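Local coordinates for FAD dependent oxidoreductase domain-containing protein (PDB 3C4N) that binds ADP and is probably a FAD-dependent oxidoreductase, although its reaction and substrate are not known, at residues S305-L313 and E337-V345. Sequence-based numbering, arbitrary orientation.
Sequences SLTGVPTGL and ELGRSSADV
Leu-338 reaches across to Leu-306, Thr-311 and Leu-313. Its CB touches two neighbours, Thr-311 CB at 4.1 Å and Leu-313 CD1 at 4.0 Å. CG keeps to the same Leu-313 methyl. At the tip, CD2 meets CD2 of Leu-306 at 3.6 Å, the two leucines crossing at about a right angle. With CG anti to its own carbonyl carbon (chi1 -82°), the branch runs past Thr-311 toward Leu-306 while the Leu-338 carbonyl stays turned to the backbone of the other loop.

That carbonyl accepts a hydrogen bond from the other segment: Gly-312 N donates to Leu-338 O over 2.9 Å, with 147° at the hydrogen, and the donor is tilted 28° from the carbonyl plane. Gly-312 fits tightly here, since its CA lies against the carbonyl of Ser-341 and the CG2 methyl of Val-345. Its own oxygen receives a CA-H...O contact from Ser-342 and a hydrogen bond from the Gln-256 side chain.

The contact joins the loop leading into helix 315-324 to the loop running on to strand 347-352, which pairs antiparallel with strand 251-260. Leu-313 also packs on Leu-318 and Leu-321 of the helix, and the whole lies away from the ADP site.

Just before the helix, Thr-311 forms an ST turn, its OG1 accepting from Leu-313 N at 3.2 Å. Back on the Leu-306 side, a type I' turn from Leu-306 to Val-309 reverses the chain. Beyond Gly-339, Asp-344 folds back over one face of the Arg-340 guanidinium, OD2 lying 3.0 Å from NH2 but well out of the plane, a salt bridge of charges alone; the same oxygen receives weak hydrogen bonds from the backbone N of Arg-340 and Ser-341.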
# COMPACT_ATOMS: atom_id res chain seq x y z
N SER A 305 -22.34 7.89 -33.46
CA SER A 305 -22.95 8.09 -34.77
C SER A 305 -24.09 7.10 -34.95
O SER A 305 -24.07 6.31 -35.90
CB SER A 305 -21.91 7.89 -35.89
OG SER A 305 -20.90 8.89 -35.88
N LEU A 306 -25.06 7.12 -34.05
CA LEU A 306 -26.18 6.19 -34.17
C LEU A 306 -27.47 6.86 -34.61
O LEU A 306 -28.05 7.67 -33.87
CB LEU A 306 -26.41 5.42 -32.86
CG LEU A 306 -27.53 4.37 -32.91
CD1 LEU A 306 -27.20 3.30 -33.94
CD2 LEU A 306 -27.71 3.75 -31.55
N THR A 307 -27.90 6.51 -35.82
CA THR A 307 -29.11 7.04 -36.43
C THR A 307 -29.29 8.54 -36.23
O THR A 307 -30.31 9.00 -35.73
CB THR A 307 -30.36 6.27 -35.92
OG1 THR A 307 -31.54 6.79 -36.56
CG2 THR A 307 -30.51 6.39 -34.41
N GLY A 308 -28.27 9.31 -36.62
CA GLY A 308 -28.33 10.75 -36.51
C GLY A 308 -28.14 11.38 -35.14
O GLY A 308 -28.32 12.58 -34.98
N VAL A 309 -27.78 10.58 -34.15
CA VAL A 309 -27.57 11.10 -32.80
C VAL A 309 -26.19 10.70 -32.30
O VAL A 309 -25.78 9.55 -32.44
CB VAL A 309 -28.63 10.56 -31.83
CG1 VAL A 309 -28.48 11.24 -30.48
CG2 VAL A 309 -30.01 10.77 -32.40
N PRO A 310 -25.45 11.65 -31.71
CA PRO A 310 -24.10 11.41 -31.18
C PRO A 310 -24.11 10.63 -29.87
O PRO A 310 -24.74 11.05 -28.90
CB PRO A 310 -23.54 12.82 -31.02
CG PRO A 310 -24.75 13.60 -30.63
CD PRO A 310 -25.81 13.07 -31.58
N THR A 311 -23.39 9.51 -29.83
CA THR A 311 -23.34 8.70 -28.62
C THR A 311 -21.91 8.55 -28.11
O THR A 311 -20.98 9.17 -28.64
CB THR A 311 -23.93 7.30 -28.87
OG1 THR A 311 -22.90 6.43 -29.35
CG2 THR A 311 -25.04 7.38 -29.92
N GLY A 312 -21.72 7.72 -27.08
CA GLY A 312 -20.39 7.53 -26.52
C GLY A 312 -19.65 6.30 -27.00
O GLY A 312 -18.50 6.09 -26.63
N LEU A 313 -20.30 5.49 -27.84
CA LEU A 313 -19.73 4.26 -28.37
C LEU A 313 -19.01 4.47 -29.70
O LEU A 313 -19.48 5.23 -30.56
CB LEU A 313 -20.85 3.22 -28.56
CG LEU A 313 -21.53 2.66 -27.30
CD1 LEU A 313 -22.16 3.78 -26.51
CD2 LEU A 313 -22.58 1.64 -27.69
N GLU A 337 -26.98 1.51 -22.24
CA GLU A 337 -26.58 2.86 -21.88
C GLU A 337 -25.55 3.29 -22.92
O GLU A 337 -24.40 2.85 -22.88
CB GLU A 337 -25.92 2.89 -20.50
CG GLU A 337 -26.66 2.14 -19.39
CD GLU A 337 -26.34 2.70 -17.99
OE1 GLU A 337 -25.16 3.00 -17.72
OE2 GLU A 337 -27.27 2.84 -17.17
N LEU A 338 -25.97 4.14 -23.85
CA LEU A 338 -25.09 4.63 -24.92
C LEU A 338 -24.29 5.88 -24.55
O LEU A 338 -23.23 6.14 -25.14
CB LEU A 338 -25.92 4.95 -26.17
CG LEU A 338 -26.31 3.82 -27.11
CD1 LEU A 338 -26.68 2.59 -26.32
CD2 LEU A 338 -27.44 4.28 -28.01
N GLY A 339 -24.80 6.67 -23.61
CA GLY A 339 -24.12 7.89 -23.22
C GLY A 339 -24.12 8.94 -24.32
O GLY A 339 -24.50 8.66 -25.46
N ARG A 340 -23.69 10.16 -23.99
CA ARG A 340 -23.62 11.25 -24.95
C ARG A 340 -22.27 11.28 -25.65
O ARG A 340 -22.20 11.43 -26.87
CB ARG A 340 -23.84 12.59 -24.25
CG ARG A 340 -25.21 12.77 -23.64
CD ARG A 340 -25.26 14.02 -22.77
NE ARG A 340 -24.41 13.91 -21.59
CZ ARG A 340 -23.11 14.21 -21.54
NH1 ARG A 340 -22.48 14.64 -22.63
NH2 ARG A 340 -22.44 14.08 -20.40
N SER A 341 -21.19 11.18 -24.88
CA SER A 341 -19.85 11.16 -25.44
C SER A 341 -19.04 10.03 -24.80
O SER A 341 -19.47 9.44 -23.81
CB SER A 341 -19.14 12.49 -25.19
OG SER A 341 -18.89 12.67 -23.81
N SER A 342 -17.88 9.75 -25.37
CA SER A 342 -17.01 8.68 -24.88
C SER A 342 -16.65 8.83 -23.41
O SER A 342 -16.29 7.85 -22.76
CB SER A 342 -15.72 8.64 -25.71
OG SER A 342 -14.86 7.64 -25.22
N ALA A 343 -16.75 10.05 -22.90
CA ALA A 343 -16.43 10.32 -21.50
C ALA A 343 -17.44 9.68 -20.55
O ALA A 343 -17.12 9.40 -19.40
CB ALA A 343 -16.38 11.83 -21.26
N ASP A 344 -18.66 9.45 -21.02
CA ASP A 344 -19.67 8.84 -20.17
C ASP A 344 -19.64 7.31 -20.24
O ASP A 344 -20.38 6.65 -19.51
CB ASP A 344 -21.07 9.32 -20.58
CG ASP A 344 -21.23 10.84 -20.50
OD1 ASP A 344 -21.02 11.42 -19.41
OD2 ASP A 344 -21.56 11.44 -21.55
N VAL A 345 -18.78 6.76 -21.08
CA VAL A 345 -18.69 5.31 -21.26
C VAL A 345 -17.42 4.63 -20.72
O VAL A 345 -16.30 4.93 -21.15
CB VAL A 345 -18.84 4.99 -22.78
CG1 VAL A 345 -18.83 3.50 -23.02
CG2 VAL A 345 -20.13 5.61 -23.29